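Local coordinates for MobA-like NTP transferase domain-containing protein (Thermus thermophilus, PDB 2DPW) that is of unknown function but probably acts as a nucleotidyltransferase with a MobA-like NTP transferase domain, at residues R2-L8 with G46-V52; W15-F19 with V224-L230; G85-V89 with V105-E111. All coordinates share one frame; numbering follows the deposited sequence.

Contact 1: R2-L8 with G46-V52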
ATOM      1  N   ARG A   2     -19.276  -8.463  -5.158  1.00 70.00           N
ATOM      2  CA  ARG A   2     -17.835  -8.234  -5.122  1.00 55.71           C
ATOM      3  C   ARG A   2     -17.429  -7.186  -4.093  1.00 48.03           C
ATOM      4  O   ARG A   2     -17.997  -6.092  -4.055  1.00 49.46           O
ATOM      5  CB  ARG A   2     -17.332  -7.777  -6.490  1.00 45.65           C
ATOM      6  CG  ARG A   2     -17.748  -8.654  -7.654  1.00 56.97           C
ATOM      7  CD  ARG A   2     -17.442  -7.968  -8.984  1.00 54.61           C
ATOM      8  NE  ARG A   2     -16.007  -7.859  -9.215  1.00 64.40           N
ATOM      9  CZ  ARG A   2     -15.250  -8.825  -9.728  1.00 59.17           C
ATOM     10  NH1 ARG A   2     -15.791  -9.983 -10.078  1.00 59.38           N
ATOM     11  NH2 ARG A   2     -13.948  -8.634  -9.886  1.00 42.54           N
ATOM     12  N   PRO A   3     -16.442  -7.516  -3.237  1.00 35.80           N
ATOM     13  CA  PRO A   3     -15.941  -6.602  -2.210  1.00 40.36           C
ATOM     14  C   PRO A   3     -15.166  -5.458  -2.872  1.00 46.01           C
ATOM     15  O   PRO A   3     -14.667  -5.585  -3.999  1.00 46.03           O
ATOM     16  CB  PRO A   3     -15.027  -7.490  -1.367  1.00 34.66           C
ATOM     17  CG  PRO A   3     -15.613  -8.818  -1.519  1.00 29.37           C
ATOM     18  CD  PRO A   3     -15.912  -8.867  -2.999  1.00 42.94           C
ATOM     19  N   SER A   4     -15.052  -4.348  -2.160  1.00 44.91           N
ATOM     20  CA  SER A   4     -14.375  -3.189  -2.700  1.00 43.51           C
ATOM     21  C   SER A   4     -12.878  -3.151  -2.530  1.00 39.13           C
ATOM     22  O   SER A   4     -12.307  -3.773  -1.642  1.00 46.02           O
ATOM     23  CB  SER A   4     -14.974  -1.920  -2.112  1.00 52.43           C
ATOM     24  OG  SER A   4     -16.294  -1.754  -2.580  1.00 66.89           O
ATOM     25  N   ALA A   5     -12.257  -2.399  -3.421  1.00 36.47           N
ATOM     26  CA  ALA A   5     -10.827  -2.199  -3.423  1.00 43.16           C
ATOM     27  C   ALA A   5     -10.670  -0.731  -3.770  1.00 43.97           C
ATOM     28  O   ALA A   5     -11.582  -0.130  -4.338  1.00 49.11           O
ATOM     29  CB  ALA A   5     -10.187  -3.054  -4.484  1.00 39.80           C
ATOM     30  N   ILE A   6      -9.544  -0.132  -3.410  1.00 40.94           N
ATOM     31  CA  ILE A   6      -9.336   1.267  -3.750  1.00 39.06           C
ATOM     32  C   ILE A   6      -7.938   1.447  -4.279  1.00 36.25           C
ATOM     33  O   ILE A   6      -6.969   0.958  -3.707  1.00 45.71           O
ATOM     34  CB  ILE A   6      -9.526   2.213  -2.548  1.00 39.96           C
ATOM     35  CG1 ILE A   6     -10.947   2.064  -1.988  1.00 39.25           C
ATOM     36  CG2 ILE A   6      -9.233   3.651  -2.984  1.00 28.98           C
ATOM     37  CD1 ILE A   6     -11.262   2.956  -0.812  1.00 36.87           C
ATOM     38  N   VAL A   7      -7.839   2.154  -5.385  1.00 32.24           N
ATOM     39  CA  VAL A   7      -6.553   2.395  -5.984  1.00 29.96           C
ATOM     40  C   VAL A   7      -6.229   3.868  -5.952  1.00 39.11           C
ATOM     41  O   VAL A   7      -6.892   4.692  -6.598  1.00 39.19           O
ATOM     42  CB  VAL A   7      -6.529   1.901  -7.409  1.00 19.57           C
ATOM     43  CG1 VAL A   7      -5.193   2.165  -8.016  1.00 18.47           C
ATOM     44  CG2 VAL A   7      -6.843   0.424  -7.421  1.00 18.61           C
ATOM     45  N   LEU A   8      -5.206   4.185  -5.168  1.00 42.69           N
ATOM     46  CA  LEU A   8      -4.738   5.547  -5.014  1.00 40.55           C
ATOM     47  C   LEU A   8      -3.632   5.742  -6.021  1.00 44.03           C
ATOM     48  O   LEU A   8      -2.452   5.685  -5.690  1.00 48.90           O
ATOM     49  CB  LEU A   8      -4.220   5.750  -3.595  1.00 37.13           C
ATOM     50  CG  LEU A   8      -5.274   5.486  -2.518  1.00 35.56           C
ATOM     51  CD1 LEU A   8      -4.662   5.708  -1.155  1.00 21.74           C
ATOM     52  CD2 LEU A   8      -6.480   6.408  -2.730  1.00 30.37           C
ATOM     53  N   GLY A  46     -11.564 -11.035  -7.736  1.00 39.36           N
ATOM     54  CA  GLY A  46     -12.954 -10.860  -7.350  1.00 39.51           C
ATOM     55  C   GLY A  46     -13.376  -9.576  -6.658  1.00 47.93           C
ATOM     56  O   GLY A  46     -14.418  -9.551  -5.998  1.00 54.08           O
ATOM     57  N   LEU A  47     -12.603  -8.507  -6.811  1.00 45.65           N
ATOM     58  CA  LEU A  47     -12.941  -7.243  -6.163  1.00 42.87           C
ATOM     59  C   LEU A  47     -13.390  -6.181  -7.152  1.00 43.17           C
ATOM     60  O   LEU A  47     -13.114  -6.269  -8.346  1.00 35.06           O
ATOM     61  CB  LEU A  47     -11.732  -6.701  -5.409  1.00 40.83           C
ATOM     62  CG  LEU A  47     -11.017  -7.636  -4.444  1.00 41.56           C
ATOM     63  CD1 LEU A  47      -9.721  -6.999  -3.967  1.00 38.73           C
ATOM     64  CD2 LEU A  47     -11.924  -7.931  -3.283  1.00 42.22           C
ATOM     65  N   SER A  48     -14.082  -5.175  -6.633  1.00 39.85           N
ATOM     66  CA  SER A  48     -14.550  -4.050  -7.431  1.00 46.17           C
ATOM     67  C   SER A  48     -13.686  -2.851  -7.006  1.00 45.97           C
ATOM     68  O   SER A  48     -13.852  -2.321  -5.914  1.00 55.18           O
ATOM     69  CB  SER A  48     -16.023  -3.783  -7.131  1.00 50.41           C
ATOM     70  OG  SER A  48     -16.526  -2.718  -7.922  1.00 53.96           O
ATOM     71  N   PRO A  49     -12.743  -2.422  -7.862  1.00 42.45           N
ATOM     72  CA  PRO A  49     -11.838  -1.302  -7.586  1.00 40.79           C
ATOM     73  C   PRO A  49     -12.343   0.115  -7.787  1.00 41.56           C
ATOM     74  O   PRO A  49     -12.854   0.464  -8.848  1.00 51.90           O
ATOM     75  CB  PRO A  49     -10.648  -1.569  -8.511  1.00 40.45           C
ATOM     76  CG  PRO A  49     -10.792  -3.000  -8.918  1.00 50.94           C
ATOM     77  CD  PRO A  49     -12.272  -3.164  -9.038  1.00 52.37           C
ATOM     78  N   VAL A  50     -12.180   0.938  -6.761  1.00 40.84           N
ATOM     79  CA  VAL A  50     -12.548   2.339  -6.849  1.00 41.27           C
ATOM     80  C   VAL A  50     -11.207   2.961  -7.210  1.00 37.63           C
ATOM     81  O   VAL A  50     -10.194   2.657  -6.585  1.00 45.09           O
ATOM     82  CB  VAL A  50     -13.030   2.900  -5.502  1.00 43.68           C
ATOM     83  CG1 VAL A  50     -13.207   4.404  -5.605  1.00 53.74           C
ATOM     84  CG2 VAL A  50     -14.358   2.257  -5.122  1.00 49.06           C
ATOM     85  N   TYR A  51     -11.205   3.825  -8.215  1.00 36.32           N
ATOM     86  CA  TYR A  51      -9.994   4.464  -8.700  1.00 29.53           C
ATOM     87  C   TYR A  51      -9.886   5.950  -8.383  1.00 37.98           C
ATOM     88  O   TYR A  51     -10.695   6.751  -8.849  1.00 43.40           O
ATOM     89  CB  TYR A  51      -9.909   4.286 -10.218  1.00 32.75           C
ATOM     90  CG  TYR A  51      -8.719   4.969 -10.840  1.00 35.88           C
ATOM     91  CD1 TYR A  51      -7.442   4.425 -10.726  1.00 35.58           C
ATOM     92  CD2 TYR A  51      -8.858   6.190 -11.493  1.00 34.50           C
ATOM     93  CE1 TYR A  51      -6.336   5.078 -11.244  1.00 38.67           C
ATOM     94  CE2 TYR A  51      -7.755   6.857 -12.012  1.00 43.61           C
ATOM     95  CZ  TYR A  51      -6.495   6.293 -11.883  1.00 43.56           C
ATOM     96  OH  TYR A  51      -5.399   6.944 -12.395  1.00 52.90           O
ATOM     97  N   VAL A  52      -8.878   6.335  -7.611  1.00 38.68           N
ATOM     98  CA  VAL A  52      -8.705   7.751  -7.323  1.00 41.90           C
ATOM     99  C   VAL A  52      -7.507   8.270  -8.127  1.00 35.54           C
ATOM    100  O   VAL A  52      -6.378   7.842  -7.928  1.00 43.67           O
ATOM    101  CB  VAL A  52      -8.497   7.992  -5.816  1.00 42.28           C
ATOM    102  CG1 VAL A  52      -8.787   9.443  -5.484  1.00 33.49           C
ATOM    103  CG2 VAL A  52      -9.405   7.066  -5.013  1.00 43.21           C
TER

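Contact 2: W15-F19 with V224-L230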
ATOM      1  N   TRP A  15       9.275  12.659 -13.746  1.00 71.90           N
ATOM      2  CA  TRP A  15       9.565  11.919 -14.969  1.00 67.90           C
ATOM      3  C   TRP A  15       8.319  11.487 -15.703  1.00 64.89           C
ATOM      4  O   TRP A  15       8.346  11.264 -16.901  1.00 62.45           O
ATOM      5  CB  TRP A  15      10.452  10.708 -14.653  1.00 68.24           C
ATOM      6  CG  TRP A  15       9.866   9.751 -13.684  1.00 66.24           C
ATOM      7  CD1 TRP A  15       9.585   9.976 -12.372  1.00 77.19           C
ATOM      8  CD2 TRP A  15       9.441   8.419 -13.964  1.00 74.90           C
ATOM      9  NE1 TRP A  15       9.008   8.860 -11.812  1.00 81.31           N
ATOM     10  CE2 TRP A  15       8.915   7.885 -12.771  1.00 76.16           C
ATOM     11  CE3 TRP A  15       9.469   7.612 -15.107  1.00 80.52           C
ATOM     12  CZ2 TRP A  15       8.394   6.589 -12.693  1.00 77.33           C
ATOM     13  CZ3 TRP A  15       8.954   6.320 -15.030  1.00 76.02           C
ATOM     14  CH2 TRP A  15       8.431   5.821 -13.828  1.00 67.99           C
ATOM     15  N   ALA A  16       7.215  11.399 -14.978  1.00 69.62           N
ATOM     16  CA  ALA A  16       5.964  10.988 -15.579  1.00 71.02           C
ATOM     17  C   ALA A  16       5.581  11.923 -16.712  1.00 69.83           C
ATOM     18  O   ALA A  16       4.910  11.511 -17.645  1.00 68.94           O
ATOM     19  CB  ALA A  16       4.858  10.952 -14.521  1.00 67.77           C
ATOM     20  N   GLU A  17       6.006  13.178 -16.647  1.00 74.73           N
ATOM     21  CA  GLU A  17       5.645  14.094 -17.710  1.00 76.93           C
ATOM     22  C   GLU A  17       6.560  13.913 -18.897  1.00 70.34           C
ATOM     23  O   GLU A  17       6.348  14.507 -19.951  1.00 67.45           O
ATOM     24  CB  GLU A  17       5.670  15.537 -17.215  1.00 81.56           C
ATOM     25  CG  GLU A  17       4.553  15.841 -16.232  1.00 96.33           C
ATOM     26  CD  GLU A  17       3.686  17.004 -16.669  1.00104.78           C
ATOM     27  OE1 GLU A  17       3.075  16.924 -17.762  1.00108.52           O
ATOM     28  OE2 GLU A  17       3.618  17.999 -15.913  1.00113.83           O
ATOM     29  N   ARG A  18       7.589  13.091 -18.717  1.00 70.03           N
ATOM     30  CA  ARG A  18       8.509  12.806 -19.807  1.00 69.20           C
ATOM     31  C   ARG A  18       7.686  12.023 -20.800  1.00 69.53           C
ATOM     32  O   ARG A  18       7.823  12.194 -22.009  1.00 69.78           O
ATOM     33  CB  ARG A  18       9.685  11.950 -19.338  1.00 66.37           C
ATOM     34  CG  ARG A  18      10.838  12.747 -18.781  1.00 70.02           C
ATOM     35  CD  ARG A  18      11.929  11.840 -18.271  1.00 74.42           C
ATOM     36  NE  ARG A  18      12.995  12.605 -17.640  1.00 81.10           N
ATOM     37  CZ  ARG A  18      13.673  12.198 -16.571  1.00 86.24           C
ATOM     38  NH1 ARG A  18      13.397  11.025 -16.002  1.00 74.22           N
ATOM     39  NH2 ARG A  18      14.627  12.970 -16.069  1.00 90.42           N
ATOM     40  N   PHE A  19       6.825  11.160 -20.267  1.00 74.31           N
ATOM     41  CA  PHE A  19       5.933  10.343 -21.080  1.00 65.25           C
ATOM     42  C   PHE A  19       4.669  11.150 -21.295  1.00 60.33           C
ATOM     43  O   PHE A  19       3.666  10.637 -21.777  1.00 61.73           O
ATOM     44  CB  PHE A  19       5.619   9.023 -20.368  1.00 49.46           C
ATOM     45  CG  PHE A  19       6.847   8.218 -20.043  1.00 53.15           C
ATOM     46  CD1 PHE A  19       7.633   8.533 -18.940  1.00 52.86           C
ATOM     47  CD2 PHE A  19       7.273   7.200 -20.893  1.00 52.12           C
ATOM     48  CE1 PHE A  19       8.834   7.854 -18.696  1.00 56.60           C
ATOM     49  CE2 PHE A  19       8.473   6.519 -20.655  1.00 50.86           C
ATOM     50  CZ  PHE A  19       9.251   6.850 -19.553  1.00 47.29           C
ATOM     51  N   VAL A 224       7.365   0.778  -9.377  1.00 53.49           N
ATOM     52  CA  VAL A 224       8.181   1.327 -10.453  1.00 51.65           C
ATOM     53  C   VAL A 224       8.424   2.802 -10.142  1.00 57.08           C
ATOM     54  O   VAL A 224       7.478   3.565  -9.926  1.00 59.50           O
ATOM     55  CB  VAL A 224       7.459   1.203 -11.810  1.00 49.21           C
ATOM     56  CG1 VAL A 224       8.284   1.842 -12.894  1.00 49.05           C
ATOM     57  CG2 VAL A 224       7.195  -0.259 -12.132  1.00 41.35           C
ATOM     58  N   ASP A 225       9.692   3.203 -10.119  1.00 66.44           N
ATOM     59  CA  ASP A 225      10.038   4.585  -9.809  1.00 72.85           C
ATOM     60  C   ASP A 225      10.768   5.336 -10.908  1.00 75.75           C
ATOM     61  O   ASP A 225      10.800   6.568 -10.901  1.00 75.52           O
ATOM     62  CB  ASP A 225      10.872   4.634  -8.532  1.00 78.30           C
ATOM     63  CG  ASP A 225      10.068   4.271  -7.299  1.00 93.13           C
ATOM     64  OD1 ASP A 225       9.107   5.005  -6.976  1.00 97.69           O
ATOM     65  OD2 ASP A 225      10.396   3.254  -6.654  1.00 94.82           O
ATOM     66  N   ARG A 226      11.350   4.607 -11.853  1.00 75.01           N
ATOM     67  CA  ARG A 226      12.081   5.251 -12.926  1.00 80.67           C
ATOM     68  C   ARG A 226      12.227   4.367 -14.160  1.00 76.81           C
ATOM     69  O   ARG A 226      11.841   3.202 -14.141  1.00 74.88           O
ATOM     70  CB  ARG A 226      13.457   5.670 -12.405  1.00 96.58           C
ATOM     71  CG  ARG A 226      13.428   6.826 -11.362  1.00105.74           C
ATOM     72  CD  ARG A 226      14.829   6.964 -10.697  1.00113.12           C
ATOM     73  NE  ARG A 226      15.910   6.957 -11.709  1.00116.65           N
ATOM     74  CZ  ARG A 226      17.164   6.536 -11.456  1.00111.77           C
ATOM     75  NH1 ARG A 226      18.096   6.555 -12.424  1.00107.11           N
ATOM     76  NH2 ARG A 226      17.490   6.091 -10.227  1.00102.57           N
ATOM     77  N   GLU A 227      12.799   4.926 -15.221  1.00 68.94           N
ATOM     78  CA  GLU A 227      12.971   4.202 -16.474  1.00 71.50           C
ATOM     79  C   GLU A 227      13.507   2.764 -16.420  1.00 74.75           C
ATOM     80  O   GLU A 227      12.896   1.860 -16.991  1.00 71.87           O
ATOM     81  CB  GLU A 227      13.822   5.028 -17.441  1.00 77.62           C
ATOM     82  CG  GLU A 227      13.024   6.008 -18.291  1.00 74.71           C
ATOM     83  CD  GLU A 227      12.738   7.312 -17.584  1.00 78.21           C
ATOM     84  OE1 GLU A 227      12.923   7.367 -16.346  1.00 73.68           O
ATOM     85  OE2 GLU A 227      12.324   8.277 -18.270  1.00 69.39           O
ATOM     86  N   GLU A 228      14.637   2.538 -15.761  1.00 76.20           N
ATOM     87  CA  GLU A 228      15.183   1.185 -15.691  1.00 79.75           C
ATOM     88  C   GLU A 228      14.098   0.197 -15.285  1.00 81.69           C
ATOM     89  O   GLU A 228      14.063  -0.940 -15.767  1.00 84.35           O
ATOM     90  CB  GLU A 228      16.332   1.113 -14.681  1.00 86.77           C
ATOM     91  CG  GLU A 228      17.678   1.589 -15.206  1.00 97.32           C
ATOM     92  CD  GLU A 228      18.724   0.479 -15.236  1.00102.22           C
ATOM     93  OE1 GLU A 228      18.474  -0.601 -14.656  1.00109.46           O
ATOM     94  OE2 GLU A 228      19.802   0.690 -15.831  1.00109.86           O
ATOM     95  N   ASP A 229      13.215   0.649 -14.397  1.00 76.76           N
ATOM     96  CA  ASP A 229      12.125  -0.178 -13.900  1.00 74.14           C
ATOM     97  C   ASP A 229      11.233  -0.683 -15.029  1.00 71.68           C
ATOM     98  O   ASP A 229      11.038  -1.891 -15.186  1.00 66.00           O
ATOM     99  CB  ASP A 229      11.282   0.605 -12.886  1.00 71.71           C
ATOM    100  CG  ASP A 229      12.041   0.917 -11.610  1.00 75.07           C
ATOM    101  OD1 ASP A 229      12.714   0.006 -11.090  1.00 71.11           O
ATOM    102  OD2 ASP A 229      11.960   2.063 -11.116  1.00 82.52           O
ATOM    103  N   LEU A 230      10.707   0.250 -15.815  1.00 64.18           N
ATOM    104  CA  LEU A 230       9.821  -0.070 -16.926  1.00 61.13           C
ATOM    105  C   LEU A 230      10.332  -1.208 -17.815  1.00 61.90           C
ATOM    106  O   LEU A 230       9.541  -1.931 -18.422  1.00 64.90           O
ATOM    107  CB  LEU A 230       9.582   1.186 -17.773  1.00 61.18           C
ATOM    108  CG  LEU A 230       8.979   2.440 -17.116  1.00 52.91           C
ATOM    109  CD1 LEU A 230       9.044   3.604 -18.078  1.00 56.78           C
ATOM    110  CD2 LEU A 230       7.547   2.194 -16.723  1.00 65.86           C
TER

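Contact 3: G85-V89 with V105-E111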
ATOM      1  N   GLY A  85     -17.581  -2.318   4.260  1.00 41.47           N
ATOM      2  CA  GLY A  85     -16.955  -3.571   4.652  1.00 32.27           C
ATOM      3  C   GLY A  85     -15.449  -3.542   4.778  1.00 37.56           C
ATOM      4  O   GLY A  85     -14.873  -2.544   5.212  1.00 47.69           O
ATOM      5  N   ARG A  86     -14.808  -4.653   4.421  1.00 41.64           N
ATOM      6  CA  ARG A  86     -13.353  -4.739   4.471  1.00 40.41           C
ATOM      7  C   ARG A  86     -12.876  -4.383   3.074  1.00 43.78           C
ATOM      8  O   ARG A  86     -13.358  -4.949   2.094  1.00 47.20           O
ATOM      9  CB  ARG A  86     -12.897  -6.147   4.836  1.00 27.10           C
ATOM     10  CG  ARG A  86     -11.508  -6.176   5.438  1.00 51.66           C
ATOM     11  CD  ARG A  86     -11.114  -7.549   5.985  1.00 62.33           C
ATOM     12  NE  ARG A  86     -10.949  -8.536   4.917  1.00 76.36           N
ATOM     13  CZ  ARG A  86     -10.396  -9.736   5.077  1.00 78.81           C
ATOM     14  NH1 ARG A  86      -9.944 -10.108   6.271  1.00 90.89           N
ATOM     15  NH2 ARG A  86     -10.294 -10.565   4.045  1.00 59.84           N
ATOM     16  N   VAL A  87     -11.950  -3.430   2.985  1.00 47.11           N
ATOM     17  CA  VAL A  87     -11.428  -2.975   1.699  1.00 39.78           C
ATOM     18  C   VAL A  87      -9.920  -3.040   1.570  1.00 37.85           C
ATOM     19  O   VAL A  87      -9.180  -2.741   2.508  1.00 32.08           O
ATOM     20  CB  VAL A  87     -11.864  -1.528   1.405  1.00 44.68           C
ATOM     21  CG1 VAL A  87     -11.202  -1.022   0.119  1.00 48.89           C
ATOM     22  CG2 VAL A  87     -13.379  -1.470   1.276  1.00 63.89           C
ATOM     23  N   LEU A  88      -9.476  -3.433   0.384  1.00 34.22           N
ATOM     24  CA  LEU A  88      -8.063  -3.526   0.101  1.00 32.99           C
ATOM     25  C   LEU A  88      -7.616  -2.283  -0.643  1.00 29.90           C
ATOM     26  O   LEU A  88      -8.161  -1.922  -1.682  1.00 34.92           O
ATOM     27  CB  LEU A  88      -7.763  -4.766  -0.729  1.00 32.34           C
ATOM     28  CG  LEU A  88      -6.300  -4.916  -1.146  1.00 33.32           C
ATOM     29  CD1 LEU A  88      -5.407  -4.941   0.085  1.00 40.78           C
ATOM     30  CD2 LEU A  88      -6.133  -6.180  -1.952  1.00 31.69           C
ATOM     31  N   VAL A  89      -6.620  -1.618  -0.091  1.00 32.00           N
ATOM     32  CA  VAL A  89      -6.119  -0.420  -0.710  1.00 31.62           C
ATOM     33  C   VAL A  89      -4.819  -0.725  -1.403  1.00 30.27           C
ATOM     34  O   VAL A  89      -4.037  -1.556  -0.943  1.00 28.15           O
ATOM     35  CB  VAL A  89      -5.873   0.673   0.324  1.00 30.14           C
ATOM     36  CG1 VAL A  89      -5.408   1.946  -0.372  1.00 25.11           C
ATOM     37  CG2 VAL A  89      -7.141   0.912   1.113  1.00 29.15           C
ATOM     38  N   VAL A 105      -3.452 -12.272   0.527  1.00 40.87           N
ATOM     39  CA  VAL A 105      -3.735 -11.226   1.490  1.00 44.98           C
ATOM     40  C   VAL A 105      -5.132 -11.454   2.035  1.00 44.34           C
ATOM     41  O   VAL A 105      -5.320 -11.646   3.237  1.00 40.38           O
ATOM     42  CB  VAL A 105      -3.670  -9.832   0.817  1.00 41.63           C
ATOM     43  CG1 VAL A 105      -4.036  -8.740   1.816  1.00 19.85           C
ATOM     44  CG2 VAL A 105      -2.276  -9.602   0.253  1.00 31.75           C
ATOM     45  N   LEU A 106      -6.101 -11.449   1.129  1.00 40.81           N
ATOM     46  CA  LEU A 106      -7.500 -11.633   1.486  1.00 36.00           C
ATOM     47  C   LEU A 106      -7.737 -12.864   2.334  1.00 33.37           C
ATOM     48  O   LEU A 106      -8.411 -12.798   3.362  1.00 38.08           O
ATOM     49  CB  LEU A 106      -8.329 -11.747   0.224  1.00 30.99           C
ATOM     50  CG  LEU A 106      -8.054 -10.615  -0.756  1.00 37.38           C
ATOM     51  CD1 LEU A 106      -8.561 -10.993  -2.138  1.00 49.00           C
ATOM     52  CD2 LEU A 106      -8.702  -9.347  -0.247  1.00 27.37           C
ATOM     53  N   ASP A 107      -7.159 -13.978   1.903  1.00 39.57           N
ATOM     54  CA  ASP A 107      -7.339 -15.251   2.573  1.00 43.12           C
ATOM     55  C   ASP A 107      -6.510 -15.483   3.814  1.00 46.83           C
ATOM     56  O   ASP A 107      -6.920 -16.230   4.696  1.00 58.00           O
ATOM     57  CB  ASP A 107      -7.118 -16.382   1.571  1.00 45.26           C
ATOM     58  CG  ASP A 107      -8.072 -16.290   0.378  1.00 61.51           C
ATOM     59  OD1 ASP A 107      -9.221 -15.837   0.589  1.00 54.54           O
ATOM     60  OD2 ASP A 107      -7.691 -16.670  -0.756  1.00 57.50           O
ATOM     61  N   LYS A 108      -5.363 -14.831   3.915  1.00 47.80           N
ATOM     62  CA  LYS A 108      -4.522 -15.038   5.082  1.00 45.43           C
ATOM     63  C   LYS A 108      -4.506 -13.881   6.067  1.00 45.36           C
ATOM     64  O   LYS A 108      -3.935 -13.984   7.152  1.00 49.66           O
ATOM     65  CB  LYS A 108      -3.116 -15.367   4.620  1.00 44.65           C
ATOM     66  CG  LYS A 108      -3.111 -16.533   3.671  1.00 47.67           C
ATOM     67  CD  LYS A 108      -3.714 -17.761   4.326  1.00 64.99           C
ATOM     68  CE  LYS A 108      -3.727 -18.962   3.384  1.00 63.45           C
ATOM     69  NZ  LYS A 108      -4.033 -20.216   4.142  1.00 77.48           N
ATOM     70  N   ALA A 109      -5.142 -12.782   5.695  1.00 46.65           N
ATOM     71  CA  ALA A 109      -5.188 -11.622   6.567  1.00 47.22           C
ATOM     72  C   ALA A 109      -5.924 -11.975   7.839  1.00 43.66           C
ATOM     73  O   ALA A 109      -6.990 -12.570   7.795  1.00 51.36           O
ATOM     74  CB  ALA A 109      -5.890 -10.473   5.870  1.00 44.50           C
ATOM     75  N   PRO A 110      -5.354 -11.623   8.993  1.00 45.02           N
ATOM     76  CA  PRO A 110      -6.018 -11.927  10.258  1.00 42.46           C
ATOM     77  C   PRO A 110      -7.190 -10.984  10.453  1.00 43.02           C
ATOM     78  O   PRO A 110      -7.282  -9.963   9.775  1.00 48.55           O
ATOM     79  CB  PRO A 110      -4.943 -11.687  11.314  1.00 28.49           C
ATOM     80  CG  PRO A 110      -3.738 -11.217  10.634  1.00 33.93           C
ATOM     81  CD  PRO A 110      -3.992 -11.093   9.172  1.00 46.04           C
ATOM     82  N   GLU A 111      -8.070 -11.310  11.391  1.00 48.25           N
ATOM     83  CA  GLU A 111      -9.214 -10.456  11.675  1.00 54.78           C
ATOM     84  C   GLU A 111      -8.777  -9.218  12.455  1.00 52.20           C
ATOM     85  O   GLU A 111      -8.651  -9.267  13.679  1.00 51.94           O
ATOM     86  CB  GLU A 111     -10.266 -11.226  12.479  1.00 63.00           C
ATOM     87  CG  GLU A 111     -11.126 -12.163  11.646  1.00 75.38           C
ATOM     88  CD  GLU A 111     -11.783 -11.453  10.473  1.00 81.69           C
ATOM     89  OE1 GLU A 111     -12.234 -10.301  10.655  1.00 80.21           O
ATOM     90  OE2 GLU A 111     -11.856 -12.045   9.372  1.00 88.42           O
TER

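Contact 1: R2-L8 with G46-V52
A5 and I6 send their side chains to opposite faces of a parallel strand pair, and each finds an apolar partner on 46-52. A5 CB lies 4.0 Å from L47 CD1 and touches P49 at CB (4.3 Å), while V7 CG1 comes obliquely to the Y51 ring at CD1. On the other face I6 runs side by side with V50, and its CG2 branch is 4.0 Å from V52 CG2. L8 extends this row: L8 CD2 is 3.8 Å from the same V52 CG2, the two side chains pointing the same way.

Between the faces the backbones are bonded in parallel register, S4 to S48 through L8 to V52. V50 N bonds to A5 O (2.7 Å), V7 N to V50 O, and V52 N to V7 O (2.8 Å). The axes of the short strands are inclined 25° to each other, 4.3 Å apart at closest.

At the polar edge R2 bends at chi3 (68°) and lays one face of its guanidinium over G46 C. NH2 gives a hydrogen bond of 2.9 Å to L47 O from above the carbonyl plane, and it also bonds Y43 O. G46, with positive phi, closes helix 35-44 in a Schellman motif.

The pair belongs to a beta-alpha-beta crossover: helix 35-44 covers V7 and P49, helix 72-81 covers I6 and V52, and strand 86-91 flanks strand 4-8 on its other edge.

Contact 2: W15-F19 with V224-L230
D229 OD2 accepts hydrogen bonds from the backbone N-H groups of D225 and R226, and so fixes the backbone under the W15 ring. The R226 N to D229 OD2 bond is 2.7 Å and uses the anti lone pair of the carboxylate; D225 N meets the same oxygen from above the carboxylate plane. Since R226 is the N-cap of helix 227-230 and D229 stands three residues on, this is the N3-to-N-cap half of a capping box.

The backbone so held offers R226 CA to W15: it sits 3.8 Å from the centroid of the six-membered ring, 10° off the normal, a CH-pi contact over the face. With chi1 at 59°, W15 CG lies between the backbone N and the carbonyl carbon, and from there the indole reaches the helix start. Its far edge near CZ3 meets L230 CD1 at 4.1 Å. NE1 bonds E13, not D225 O, where the angle is poor.

L230 CD1 also receives the F19 ring, 3.6 Å from CZ. The bend of E227 at chi2 (83°) lays its carboxylate alongside both rings where they meet, OE1 by W15 CE3 (3.7 Å) and OE2 by F19 CE1 (3.5 Å), and a long salt bridge of 3.7 Å links R18 NH1 to E227 OE1. Charge thus adds only loosely to the apolar contact.

Beyond the contact, D225 OD1 forms a salt bridge with K24. The contact fastens the C-terminal helix to the loop after the first strand of a GT-A-type fold; in MobA-like relatives that loop carries the nucleotide-binding signature, and nearness to a nucleotide site is only a possibility here.

Contact 3: G85-V89 with V105-E111
R86 reaches from its strand across to the end of a helix, meeting the L106 carbonyl and passing E111 at about a right angle. CG stands anti to the backbone N (chi1 -157°), and after an extended stretch the chain bends at chi3, bringing NH2 to L106 O at 3.0 Å. The oxygen is met in its carbonyl plane, on a lone pair, and lies near the edge of the guanidinium. Four residues beyond L106 comes P110, a proline with no amide hydrogen, so R86 supplies the donor a longer helix would have given.

Helix 99-108 is the connection of a beta-alpha-beta crossover from strand 86-91 to strand 114-120, with strand 148-152 between them in the sheet. Replacing R86 by an alanine would probably leave L106 O without this donor and the E111 carboxylate without its nearby positive charge.

The two charges are merely near each other: the guanidinium and carboxylate planes are only 3° apart, but E111 OE2 lies well out of the guanidinium plane, 4.1 Å from NH1. Deeper in, L88 spreads its two methyls between neighbours, CD1 at 4.4 Å from V105 CG1 and CD2 equally far from L106 CD2. V105 and A109 also lean on L150 of strand 148-152.

In the fold
From the N terminus, strand 4-8 takes an interior place in the sheet, and contact 1 closes the first loop when the chain returns through helix 35-44 to strand 48-52. After strand 64-66 and helix 72-81, strand 86-91 lies against the edge of 4-8 away from 48-52, with I6 N 2.8 Å from L88 O, so contact 3, in series, shares the sheet with contact 1 and ties it to helix 99-108. Contact 2 starts in the loop after strand 4-8 and closes only near the C terminus; its span crosses that of contact 1 and encloses contact 3. It lies apart, its centre about 25 Å from that of contact 1 and 30 Å from that of contact 3.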